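Local coordinates for protein glycosyl hydrolase (Streptomyces cattleya, PDB 7LR8) that probably hydrolyses the beta-mannosidic link of Manβ1-4GlcNAc, the disaccharide from the core of N-glycans, as a family GH5 glycoside hydrolase, at residues B[197-200]-B[201-205]; B[152-155]-B[156-159]; B[210-213]-B[214-218]. The protein carries 1 engineered substitution. All coordinates share one frame; numbering follows the deposited sequence.

Overall arrangement
All three contacts are local and largely buried, and they follow one another along the chain. Interaction 2 lies beside the bound sugar, at the end of strand 145-152, and interaction 1 comes next, just after the neighbouring strand 194-196. The two are joined by hydrogen bonds from N155 N to E197 OE2 and from Y198 N to N155 OD1. Interaction 3, the following helix, packs on interaction 1 through W202, which rests on P211 and S214, but does not touch interaction 2. Near the pocket N152 bonds to mannose and Y198 touches GlcNAc, beside turns held by backbone bonds, whereas capping and apolar packing shape 210-218, where R216 alone is exposed.

Interaction 1 of 3, residues B[197-200]-B[201-205]; sequences EYDA and AWYLD
A200 opens a short helix with D199 just before it, and Y203 and L204 fold back against them one turn later. The D199 carboxylate crosses the Y203 side chain obliquely, the planes 28° apart, with D199 CG 3.8 Å from Y203 CD2. Its first torsion places CG between the backbone N and the carbonyl carbon (chi1 62°), which brings the group beside the tyrosine, while OD2 accepts a hydrogen bond from N229. A short acidic side chain suits this place, because it can pair with an amide outside the helix and still touch the CD2/CE2 side of its aromatic neighbour.

The carbonyl of D199 receives W202 N at 2.9 Å, from above its plane, and a weak bond from Y203 N. A200 O closes the turn by accepting L204 N at 3.1 Å. Alanines suit 200 and 201 because both methyls are buried against neighbours: A200 CB lies 3.9 Å from CD1 of L204, the first residue to leave helical geometry, and A201 CB 4.0 Å from E197 CB. A201 N donates almost straight to Y198 O at 2.9 Å, in the carbonyl plane. E197 is held at both oxygens, OE1 by H195 and OE2 by N155 N. W202 offers its indole edge, CD1 3.9 Å from D199 CA, while the rest of the ring covers P211 and S214.

Y198, whose ring touches the bound GlcNAc, sits just ahead of this turn. Such a short helix soon after a strand, preceded by a ligand-contacting residue, belongs to the β/α loops that form the substrate pocket of a TIM barrel.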
loop_
_atom_site.group_PDB
_atom_site.type_symbol
_atom_site.label_atom_id
_atom_site.label_comp_id
_atom_site.label_asym_id
_atom_site.label_seq_id
_atom_site.Cartn_x
_atom_site.Cartn_y
_atom_site.Cartn_z
ATOM N N GLU B 197 -13.900 -13.600 10.979
ATOM C CA GLU B 197 -14.641 -12.637 10.174
ATOM C C GLU B 197 -15.404 -11.667 11.070
ATOM O O GLU B 197 -15.909 -12.054 12.131
ATOM C CB GLU B 197 -15.609 -13.359 9.231
ATOM C CG GLU B 197 -14.985 -14.550 8.466
ATOM C CD GLU B 197 -13.685 -14.209 7.747
ATOM O OE1 GLU B 197 -12.845 -15.123 7.551
ATOM O OE2 GLU B 197 -13.489 -13.039 7.367
ATOM N N TYR B 198 -15.478 -10.403 10.650
ATOM C CA TYR B 198 -16.208 -9.416 11.438
ATOM C C TYR B 198 -17.716 -9.626 11.287
ATOM O O TYR B 198 -18.177 -10.412 10.457
ATOM C CB TYR B 198 -15.777 -7.998 11.065
ATOM C CG TYR B 198 -16.609 -7.274 10.025
ATOM C CD1 TYR B 198 -16.426 -7.509 8.670
ATOM C CD2 TYR B 198 -17.540 -6.308 10.409
ATOM C CE1 TYR B 198 -17.171 -6.828 7.714
ATOM C CE2 TYR B 198 -18.282 -5.618 9.466
ATOM C CZ TYR B 198 -18.090 -5.883 8.122
ATOM O OH TYR B 198 -18.841 -5.186 7.196
ATOM N N ASP B 199 -18.498 -8.924 12.124
ATOM C CA ASP B 199 -19.872 -9.352 12.397
ATOM C C ASP B 199 -20.810 -9.242 11.195
ATOM O O ASP B 199 -21.955 -9.697 11.303
ATOM C CB ASP B 199 -20.449 -8.601 13.622
ATOM C CG ASP B 199 -20.541 -7.082 13.436
ATOM O OD1 ASP B 199 -20.680 -6.599 12.286
ATOM O OD2 ASP B 199 -20.476 -6.371 14.468
ATOM N N ALA B 200 -20.370 -8.686 10.058
ATOM C CA ALA B 200 -21.160 -8.821 8.835
ATOM C C ALA B 200 -21.453 -10.283 8.518
ATOM O O ALA B 200 -22.492 -10.598 7.922
ATOM C CB ALA B 200 -20.429 -8.185 7.653
ATOM N N ALA B 201 -20.560 -11.192 8.915
ATOM C CA ALA B 201 -20.803 -12.611 8.663
ATOM C C ALA B 201 -22.058 -13.108 9.374
ATOM O O ALA B 201 -22.681 -14.070 8.918
ATOM C CB ALA B 201 -19.593 -13.443 9.092
ATOM N N TRP B 202 -22.443 -12.478 10.487
ATOM C CA TRP B 202 -23.656 -12.854 11.205
ATOM C C TRP B 202 -24.825 -11.910 10.964
ATOM O O TRP B 202 -25.972 -12.316 11.160
ATOM C CB TRP B 202 -23.394 -12.917 12.721
ATOM C CG TRP B 202 -22.094 -13.584 13.048
ATOM C CD1 TRP B 202 -20.885 -12.981 13.234
ATOM C CD2 TRP B 202 -21.870 -14.986 13.194
ATOM N NE1 TRP B 202 -19.923 -13.921 13.498
ATOM C CE2 TRP B 202 -20.503 -15.162 13.480
ATOM C CE3 TRP B 202 -22.692 -16.108 13.114
ATOM C CZ2 TRP B 202 -19.940 -16.416 13.684
ATOM C CZ3 TRP B 202 -22.134 -17.352 13.320
ATOM C CH2 TRP B 202 -20.771 -17.497 13.601
ATOM N N TYR B 203 -24.570 -10.675 10.534
ATOM C CA TYR B 203 -25.566 -9.617 10.606
ATOM C C TYR B 203 -26.029 -9.066 9.259
ATOM O O TYR B 203 -27.114 -8.473 9.207
ATOM C CB TYR B 203 -25.019 -8.441 11.430
ATOM C CG TYR B 203 -24.906 -8.662 12.923
ATOM C CD1 TYR B 203 -25.380 -9.825 13.538
ATOM C CD2 TYR B 203 -24.329 -7.691 13.724
ATOM C CE1 TYR B 203 -25.273 -9.996 14.927
ATOM C CE2 TYR B 203 -24.223 -7.851 15.096
ATOM C CZ TYR B 203 -24.693 -8.996 15.693
ATOM O OH TYR B 203 -24.582 -9.121 17.068
ATOM N N LEU B 204 -25.255 -9.237 8.187
ATOM C CA LEU B 204 -25.486 -8.559 6.908
ATOM C C LEU B 204 -26.063 -9.540 5.894
ATOM O O LEU B 204 -25.372 -10.470 5.465
ATOM C CB LEU B 204 -24.189 -7.966 6.368
ATOM C CG LEU B 204 -23.876 -6.476 6.465
ATOM C CD1 LEU B 204 -22.878 -6.105 5.381
ATOM C CD2 LEU B 204 -25.140 -5.643 6.342
ATOM N N ASP B 205 -27.307 -9.308 5.480
ATOM C CA ASP B 205 -27.873 -10.101 4.397
ATOM C C ASP B 205 -27.004 -9.961 3.155
ATOM O O ASP B 205 -26.462 -8.888 2.875
ATOM C CB ASP B 205 -29.304 -9.658 4.085
ATOM C CG ASP B 205 -30.241 -9.799 5.268
ATOM O OD1 ASP B 205 -29.996 -10.647 6.149
ATOM O OD2 ASP B 205 -31.234 -9.055 5.314
#

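Interaction 2 of 3, residues B[152-155]-B[156-159]; sequences NAIN and QFSG. Engineered in segment 152-155: A153 (natural residue Glu). With BMA (beta-D-mannopyranose), chain D.
A turn of 3-10 helix follows strand 145-152 at the sugar-binding end of the barrel, where A153 O accepts Q156 N at 3.0 Å and I154 O accepts F157 N at 3.0 Å. N155 O is gripped twice by S158: the OG donates at 2.8 Å in the carbonyl plane, on a lone pair, whereas the backbone N approaches from above that plane. A serine fits here because its OG, set between its own backbone N and carbonyl carbon (chi1 75°), is turned toward N155 O. I154 and F157 cross at about a right angle, I154 CD1 lying 3.8 Å from F157 CD2, an apolar pair in a buried contact. Q156 bends so that its NE2 stands 3.1 Å above the centre of the F157 ring, while its OE1 is bonded by W113 of the second subunit. N155 ND2 bonds to H207.

Just before the turn, N152 ND2 donates to mannose O2 at 2.7 Å and also bonds to the carbonyl of H99. Residue 153 is an engineered alanine in place of glutamate. The natural Asn-Glu pair at the end of this fourth strand is consistent with the acid/base site of the clan GH-A (β/α)8 barrel.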
loop_
_atom_site.group_PDB
_atom_site.type_symbol
_atom_site.label_atom_id
_atom_site.label_comp_id
_atom_site.label_asym_id
_atom_site.label_seq_id
_atom_site.Cartn_x
_atom_site.Cartn_y
_atom_site.Cartn_z
ATOM N N ASN B 152 -7.205 -10.791 9.615
ATOM C CA ASN B 152 -8.096 -10.050 10.514
ATOM C C ASN B 152 -9.290 -9.509 9.733
ATOM O O ASN B 152 -9.182 -8.503 9.023
ATOM C CB ASN B 152 -7.353 -8.903 11.189
ATOM C CG ASN B 152 -8.289 -8.019 11.982
ATOM O OD1 ASN B 152 -9.078 -8.531 12.760
ATOM N ND2 ASN B 152 -8.242 -6.702 11.751
ATOM N N ALA B 153 -10.442 -10.169 9.867
ATOM C CA ALA B 153 -11.680 -9.713 9.242
ATOM C C ALA B 153 -11.475 -9.456 7.752
ATOM O O ALA B 153 -11.868 -8.414 7.215
ATOM C CB ALA B 153 -12.219 -8.453 9.940
ATOM N N ILE B 154 -10.854 -10.429 7.074
ATOM C CA ILE B 154 -10.617 -10.305 5.640
ATOM C C ILE B 154 -11.931 -10.176 4.885
ATOM O O ILE B 154 -11.963 -9.584 3.802
ATOM C CB ILE B 154 -9.780 -11.500 5.116
ATOM C CG1 ILE B 154 -9.187 -11.180 3.737
ATOM C CG2 ILE B 154 -10.612 -12.773 5.045
ATOM C CD1 ILE B 154 -7.961 -10.302 3.808
ATOM N N ASN B 155 -13.032 -10.682 5.456
ATOM C CA ASN B 155 -14.341 -10.540 4.826
ATOM C C ASN B 155 -14.727 -9.090 4.575
ATOM O O ASN B 155 -15.628 -8.843 3.766
ATOM C CB ASN B 155 -15.441 -11.226 5.661
ATOM C CG ASN B 155 -15.670 -10.585 7.045
ATOM O OD1 ASN B 155 -14.730 -10.249 7.771
ATOM N ND2 ASN B 155 -16.932 -10.445 7.411
ATOM N N GLN B 156 -14.098 -8.122 5.253
ATOM C CA GLN B 156 -14.488 -6.736 5.001
ATOM C C GLN B 156 -14.085 -6.256 3.607
ATOM O O GLN B 156 -14.577 -5.214 3.174
ATOM C CB GLN B 156 -13.913 -5.801 6.079
ATOM C CG GLN B 156 -12.403 -5.567 5.985
ATOM C CD GLN B 156 -12.035 -4.266 5.304
ATOM O OE1 GLN B 156 -12.630 -3.225 5.556
ATOM N NE2 GLN B 156 -11.033 -4.326 4.430
ATOM N N PHE B 157 -13.241 -6.998 2.887
ATOM C CA PHE B 157 -12.929 -6.645 1.508
ATOM C C PHE B 157 -13.966 -7.149 0.514
ATOM O O PHE B 157 -13.855 -6.829 -0.677
ATOM C CB PHE B 157 -11.556 -7.204 1.107
ATOM C CG PHE B 157 -10.398 -6.510 1.774
ATOM C CD1 PHE B 157 -9.939 -5.285 1.292
ATOM C CD2 PHE B 157 -9.749 -7.097 2.864
ATOM C CE1 PHE B 157 -8.865 -4.647 1.893
ATOM C CE2 PHE B 157 -8.683 -6.461 3.478
ATOM C CZ PHE B 157 -8.237 -5.233 2.984
ATOM N N SER B 158 -14.956 -7.931 0.961
ATOM C CA SER B 158 -15.719 -8.781 0.058
ATOM C C SER B 158 -17.044 -8.180 -0.389
ATOM O O SER B 158 -17.690 -8.747 -1.282
ATOM C CB SER B 158 -15.959 -10.165 0.698
ATOM O OG SER B 158 -16.955 -10.142 1.705
ATOM N N GLY B 159 -17.450 -7.048 0.170
ATOM C CA GLY B 159 -18.699 -6.441 -0.255
ATOM C C GLY B 159 -18.998 -5.180 0.524
ATOM O O GLY B 159 -18.153 -4.655 1.257
HETATM C C1 BMA D . -11.840 -4.480 14.495
HETATM C C2 BMA D . -10.312 -4.789 14.588
HETATM C C3 BMA D . -9.539 -3.538 14.220
HETATM C C4 BMA D . -10.134 -2.275 14.980
HETATM C C5 BMA D . -11.182 -2.699 16.047
HETATM C C6 BMA D . -11.856 -1.528 16.729
HETATM O O2 BMA D . -9.933 -5.844 13.718
HETATM O O3 BMA D . -9.489 -3.370 12.781
HETATM O O4 BMA D . -9.075 -1.602 15.603
HETATM O O5 BMA D . -12.243 -3.441 15.417
HETATM O O6 BMA D . -12.549 -0.774 15.705
#

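Interaction 3 of 3, residues B[210-213]-B[214-218]; sequences TPAH and SARIG
S214 N, A215 N and I217 N reach back four residues to the carbonyls of T210, P211 and H213, building a short helix with bonds of 3.3, 3.0 and 3.1 Å; R216 N to A212 O is weaker in angle. T210 is the N-cap: its OG1 accepts H213 N at 3.1 Å and stands over the centre of the H213 imidazole. P211 suits the first turn, where its missing N-H costs no helical bond. H213 and I217 run side by side, pointing the same way, and CD2 of the histidine lies 3.9 Å from CD1 of the isoleucine, both packing on helix 170-187. On another flank the extended R216 chain lays one face of its guanidinium over the methyl of A212, with CB 3.7 Å from the plane but offset toward the rim, while NE bonds to W256 O. A water donates to T210 O and also bonds S214 OG, each at 2.8 Å.

At the start of the helix, then, the threonine hydroxyl takes up the H213 amide, and water links the T210 carbonyl to the serine. R216 packs its guanidinium face on a methyl yet is exposed, and its NH1 has a long, weak ion pair with D368.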
loop_
_atom_site.group_PDB
_atom_site.type_symbol
_atom_site.label_atom_id
_atom_site.label_comp_id
_atom_site.label_asym_id
_atom_site.label_seq_id
_atom_site.Cartn_x
_atom_site.Cartn_y
_atom_site.Cartn_z
ATOM N N THR B 210 -20.348 -16.362 5.459
ATOM C CA THR B 210 -21.591 -16.757 6.103
ATOM C C THR B 210 -21.362 -17.260 7.523
ATOM O O THR B 210 -20.229 -17.560 7.920
ATOM C CB THR B 210 -22.289 -17.858 5.293
ATOM O OG1 THR B 210 -21.502 -19.059 5.343
ATOM C CG2 THR B 210 -22.478 -17.425 3.832
ATOM N N PRO B 211 -22.426 -17.358 8.328
ATOM C CA PRO B 211 -22.276 -18.028 9.630
ATOM C C PRO B 211 -21.780 -19.455 9.495
ATOM O O PRO B 211 -20.987 -19.923 10.319
ATOM C CB PRO B 211 -23.691 -17.977 10.216
ATOM C CG PRO B 211 -24.363 -16.820 9.515
ATOM C CD PRO B 211 -23.785 -16.817 8.130
ATOM N N ALA B 212 -22.227 -20.165 8.464
ATOM C CA ALA B 212 -21.759 -21.530 8.256
ATOM C C ALA B 212 -20.248 -21.574 8.024
ATOM O O ALA B 212 -19.567 -22.471 8.539
ATOM C CB ALA B 212 -22.507 -22.161 7.083
ATOM N N HIS B 213 -19.704 -20.621 7.252
ATOM C CA HIS B 213 -18.254 -20.589 7.045
ATOM C C HIS B 213 -17.518 -20.446 8.372
ATOM O O HIS B 213 -16.509 -21.125 8.607
ATOM C CB HIS B 213 -17.842 -19.432 6.131
ATOM C CG HIS B 213 -18.363 -19.506 4.727
ATOM N ND1 HIS B 213 -18.630 -18.373 3.989
ATOM C CD2 HIS B 213 -18.610 -20.555 3.906
ATOM C CE1 HIS B 213 -19.051 -18.719 2.787
ATOM N NE2 HIS B 213 -19.045 -20.037 2.707
ATOM N N SER B 214 -17.991 -19.545 9.238
ATOM C CA SER B 214 -17.292 -19.282 10.494
ATOM C C SER B 214 -17.355 -20.481 11.437
ATOM O O SER B 214 -16.387 -20.773 12.150
ATOM C CB SER B 214 -17.885 -18.046 11.171
ATOM O OG SER B 214 -17.464 -16.861 10.507
ATOM N N ALA B 215 -18.482 -21.189 11.454
ATOM C CA ALA B 215 -18.705 -22.276 12.396
ATOM C C ALA B 215 -18.358 -23.650 11.833
ATOM O O ALA B 215 -18.330 -24.624 12.594
ATOM C CB ALA B 215 -20.170 -22.269 12.867
ATOM N N ARG B 216 -18.086 -23.762 10.534
ATOM C CA ARG B 216 -17.824 -25.068 9.941
ATOM C C ARG B 216 -16.512 -25.162 9.173
ATOM O O ARG B 216 -16.175 -26.253 8.694
ATOM C CB ARG B 216 -18.985 -25.471 9.016
ATOM C CG ARG B 216 -20.312 -25.542 9.745
ATOM C CD ARG B 216 -21.489 -25.766 8.807
ATOM N NE ARG B 216 -22.750 -25.480 9.489
ATOM C CZ ARG B 216 -23.940 -25.432 8.896
ATOM N NH1 ARG B 216 -24.050 -25.653 7.590
ATOM N NH2 ARG B 216 -25.024 -25.160 9.615
ATOM N N ILE B 217 -15.769 -24.066 9.028
ATOM C CA ILE B 217 -14.447 -24.066 8.412
ATOM C C ILE B 217 -13.448 -23.562 9.446
ATOM O O ILE B 217 -13.723 -22.583 10.148
ATOM C CB ILE B 217 -14.419 -23.189 7.141
ATOM C CG1 ILE B 217 -15.509 -23.622 6.156
ATOM C CG2 ILE B 217 -13.077 -23.265 6.460
ATOM C CD1 ILE B 217 -15.547 -22.781 4.892
ATOM N N GLY B 218 -12.299 -24.232 9.552
ATOM C CA GLY B 218 -11.317 -23.892 10.565
ATOM C C GLY B 218 -11.637 -24.541 11.910
ATOM O O GLY B 218 -12.711 -25.092 12.136
HETATM O O HOH W 1 -17.713 -16.273 7.730
#